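Local coordinates for protein cytochrome B5 (Hadesarchaea archaeon YNP_N21, PDB 6NZX) that binds heme in a cytochrome b5-like domain and probably serves in electron transfer, at residues 27-32 and 70-76. Residue numbers count along the deposited sequence, not the author numbering.
Sequences GKVYDV and FPVVGVL. With HEM (protoporphyrin IX containing Fe), chain B.
Strands 28-31 and 72-76 run antiparallel, their axes 4.4 Å apart at closest approach and 149° between N-to-C directions. Four backbone hydrogen bonds set the register: Leu76 N to Gly27 O (2.9 Å), Val29 N to Gly74 O (2.8 Å), Val73 N to Val29 O (2.7 Å) and Asp31 N to Pro71 O (2.9 Å). Lys28-Val75 (non-hydrogen-bonded) and Val29-Gly74 (hydrogen-bonded) precede a one-residue slip; Tyr30-Val72 (non-hydrogen-bonded) follows it. Val73 (phi/psi -106/-9) and Gly74 (171/-164) both face Val29, a classic beta bulge. These are the two central strands of the cytochrome b5 sheet, between strands 3-5 and 22-25. Val29 CG1 meets Val73 CG2 at 3.6 Å and Val29 CG2 meets Leu76 CB at 3.9 Å; Leu10 of helix 7-11 packs against Val29 and Leu76. On the opposite face, with Lys28 and Val75, Tyr30 (chi1 m) brings CE1 to 3.4 Å from Val72 CG2. Val32 CG1 sits over the Phe70 ring, 4.3 Å from its centroid (CH-pi), while Phe70 CZ reaches heme propionate O1D at 3.4 Å.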
loop_
_atom_site.group_PDB
_atom_site.type_symbol
_atom_site.label_atom_id
_atom_site.label_comp_id
_atom_site.label_asym_id
_atom_site.label_seq_id
_atom_site.Cartn_x
_atom_site.Cartn_y
_atom_site.Cartn_z
ATOM N N GLY A 27 5.698 4.039 -8.089
ATOM C CA GLY A 27 6.200 5.321 -7.617
ATOM C C GLY A 27 5.199 6.147 -6.817
ATOM O O GLY A 27 5.576 7.184 -6.290
ATOM N N LYS A 28 3.931 5.709 -6.740
ATOM C CA LYS A 28 2.840 6.432 -6.063
ATOM C C LYS A 28 2.371 5.655 -4.822
ATOM O O LYS A 28 2.311 4.452 -4.817
ATOM C CB LYS A 28 1.667 6.645 -7.024
ATOM C CG LYS A 28 1.860 7.741 -8.073
ATOM C CD LYS A 28 0.541 8.135 -8.701
ATOM C CE LYS A 28 0.578 9.488 -9.383
ATOM N NZ LYS A 28 -0.785 10.055 -9.551
ATOM N N VAL A 29 2.025 6.383 -3.764
ATOM C CA VAL A 29 1.666 5.794 -2.493
ATOM C C VAL A 29 0.181 6.029 -2.293
ATOM O O VAL A 29 -0.266 7.189 -2.346
ATOM C CB VAL A 29 2.508 6.411 -1.359
ATOM C CG1 VAL A 29 2.097 5.890 0.016
ATOM C CG2 VAL A 29 3.993 6.186 -1.612
ATOM N N TYR A 30 -0.535 4.924 -2.030
ATOM C CA TYR A 30 -1.968 4.866 -1.912
ATOM C C TYR A 30 -2.311 4.565 -0.454
ATOM O O TYR A 30 -1.687 3.717 0.138
ATOM C CB TYR A 30 -2.543 3.777 -2.829
ATOM C CG TYR A 30 -2.312 4.018 -4.297
ATOM C CD1 TYR A 30 -3.255 4.667 -5.076
ATOM C CD2 TYR A 30 -1.122 3.648 -4.896
ATOM C CE1 TYR A 30 -3.033 4.920 -6.422
ATOM C CE2 TYR A 30 -0.892 3.873 -6.244
ATOM C CZ TYR A 30 -1.845 4.536 -7.003
ATOM O OH TYR A 30 -1.629 4.744 -8.332
ATOM N N ASP A 31 -3.308 5.270 0.085
ATOM C CA ASP A 31 -3.847 4.991 1.390
ATOM C C ASP A 31 -4.981 3.965 1.244
ATOM O O ASP A 31 -6.083 4.305 0.816
ATOM C CB ASP A 31 -4.318 6.276 2.084
ATOM C CG ASP A 31 -4.903 6.038 3.471
ATOM O OD1 ASP A 31 -4.844 4.873 3.934
ATOM O OD2 ASP A 31 -5.362 7.031 4.104
ATOM N N VAL A 32 -4.707 2.726 1.662
ATOM C CA VAL A 32 -5.659 1.637 1.571
ATOM C C VAL A 32 -6.243 1.315 2.962
ATOM O O VAL A 32 -6.864 0.262 3.159
ATOM C CB VAL A 32 -5.034 0.402 0.892
ATOM C CG1 VAL A 32 -4.802 0.649 -0.591
ATOM C CG2 VAL A 32 -3.750 -0.070 1.560
ATOM N N PHE A 70 -8.598 4.518 -4.133
ATOM C CA PHE A 70 -7.935 4.959 -2.898
ATOM C C PHE A 70 -7.147 6.258 -3.113
ATOM O O PHE A 70 -6.567 6.491 -4.177
ATOM C CB PHE A 70 -7.078 3.800 -2.384
ATOM C CG PHE A 70 -7.938 2.611 -2.029
ATOM C CD1 PHE A 70 -8.682 2.614 -0.861
ATOM C CD2 PHE A 70 -8.081 1.551 -2.903
ATOM C CE1 PHE A 70 -9.530 1.568 -0.548
ATOM C CE2 PHE A 70 -8.925 0.495 -2.588
ATOM C CZ PHE A 70 -9.654 0.514 -1.422
ATOM N N PRO A 71 -7.059 7.140 -2.090
ATOM C CA PRO A 71 -6.280 8.376 -2.218
ATOM C C PRO A 71 -4.786 8.094 -2.463
ATOM O O PRO A 71 -4.241 7.167 -1.896
ATOM C CB PRO A 71 -6.463 9.128 -0.897
ATOM C CG PRO A 71 -7.426 8.301 -0.061
ATOM C CD PRO A 71 -7.719 7.008 -0.792
ATOM N N VAL A 72 -4.179 8.868 -3.359
ATOM C CA VAL A 72 -2.729 8.942 -3.487
ATOM C C VAL A 72 -2.258 9.985 -2.466
ATOM O O VAL A 72 -2.700 11.144 -2.509
ATOM C CB VAL A 72 -2.302 9.314 -4.918
ATOM C CG1 VAL A 72 -0.787 9.449 -5.055
ATOM C CG2 VAL A 72 -2.846 8.327 -5.937
ATOM N N VAL A 73 -1.383 9.570 -1.553
ATOM C CA VAL A 73 -0.939 10.430 -0.475
ATOM C C VAL A 73 0.501 10.903 -0.752
ATOM O O VAL A 73 0.994 11.813 -0.127
ATOM C CB VAL A 73 -1.093 9.732 0.893
ATOM C CG1 VAL A 73 -2.556 9.508 1.235
ATOM C CG2 VAL A 73 -0.336 8.415 0.968
ATOM N N GLY A 74 1.151 10.338 -1.762
ATOM C CA GLY A 74 2.454 10.839 -2.139
ATOM C C GLY A 74 3.149 9.956 -3.152
ATOM O O GLY A 74 2.522 9.127 -3.825
ATOM N N VAL A 75 4.461 10.183 -3.266
ATOM C CA VAL A 75 5.307 9.467 -4.152
ATOM C C VAL A 75 6.417 8.844 -3.306
ATOM O O VAL A 75 6.737 9.349 -2.220
ATOM C CB VAL A 75 5.848 10.358 -5.287
ATOM C CG1 VAL A 75 4.704 10.968 -6.092
ATOM C CG2 VAL A 75 6.793 11.446 -4.786
ATOM N N LEU A 76 6.974 7.742 -3.819
ATOM C CA LEU A 76 7.932 6.955 -3.109
ATOM C C LEU A 76 9.320 7.201 -3.709
ATOM O O LEU A 76 9.533 6.932 -4.880
ATOM C CB LEU A 76 7.509 5.490 -3.193
ATOM C CG LEU A 76 8.469 4.512 -2.529
ATOM C CD1 LEU A 76 8.492 4.709 -1.028
ATOM C CD2 LEU A 76 8.099 3.077 -2.888
HETATM C CHA HEM B . -8.388 -6.417 -4.002
HETATM C CHB HEM B . -6.049 -10.763 -3.820
HETATM C CHC HEM B . -1.787 -8.416 -4.364
HETATM C CHD HEM B . -4.120 -4.145 -4.202
HETATM C C1A HEM B . -8.109 -7.848 -3.960
HETATM C C2A HEM B . -9.225 -8.803 -3.866
HETATM C C3A HEM B . -8.493 -10.095 -3.817
HETATM C C4A HEM B . -7.135 -9.750 -3.885
HETATM C CMA HEM B . -9.135 -11.459 -3.711
HETATM C CAA HEM B . -10.711 -8.482 -3.858
HETATM C CBA HEM B . -11.208 -8.193 -5.295
HETATM C CGA HEM B . -11.996 -6.884 -5.448
HETATM O O1A HEM B . -11.891 -6.244 -6.524
HETATM O O2A HEM B . -12.743 -6.468 -4.524
HETATM C C1B HEM B . -4.596 -10.530 -3.908
HETATM C C2B HEM B . -3.657 -11.568 -3.907
HETATM C C3B HEM B . -2.355 -10.886 -4.085
HETATM C C4B HEM B . -2.775 -9.484 -4.183
HETATM C CMB HEM B . -3.857 -13.057 -3.756
HETATM C CAB HEM B . -0.908 -11.375 -4.089
HETATM C CBB HEM B . -0.523 -12.164 -5.332
HETATM C C1C HEM B . -2.030 -6.985 -4.417
HETATM C C2C HEM B . -0.967 -6.111 -4.527
HETATM C C3C HEM B . -1.634 -4.792 -4.444
HETATM C C4C HEM B . -3.055 -5.137 -4.316
HETATM C CMC HEM B . 0.469 -6.522 -4.660
HETATM C CAC HEM B . -1.117 -3.398 -4.561
HETATM C CBC HEM B . 0.098 -3.115 -4.982
HETATM C C1D HEM B . -5.561 -4.387 -4.107
HETATM C C2D HEM B . -6.468 -3.334 -4.039
HETATM C C3D HEM B . -7.769 -3.997 -3.996
HETATM C C4D HEM B . -7.402 -5.347 -4.027
HETATM C CMD HEM B . -6.191 -1.856 -4.052
HETATM C CAD HEM B . -9.149 -3.357 -3.912
HETATM C CBD HEM B . -9.480 -3.176 -2.424
HETATM C CGD HEM B . -10.879 -2.661 -2.180
HETATM O O1D HEM B . -11.270 -2.492 -1.004
HETATM O O2D HEM B . -11.626 -2.409 -3.149
HETATM N NA HEM B . -6.897 -8.417 -3.942
HETATM N NB HEM B . -4.089 -9.288 -4.082
HETATM N NC HEM B . -3.242 -6.465 -4.278
HETATM N ND HEM B . -6.089 -5.613 -4.099
HETATM FE FE HEM B . -5.067 -7.445 -4.118
#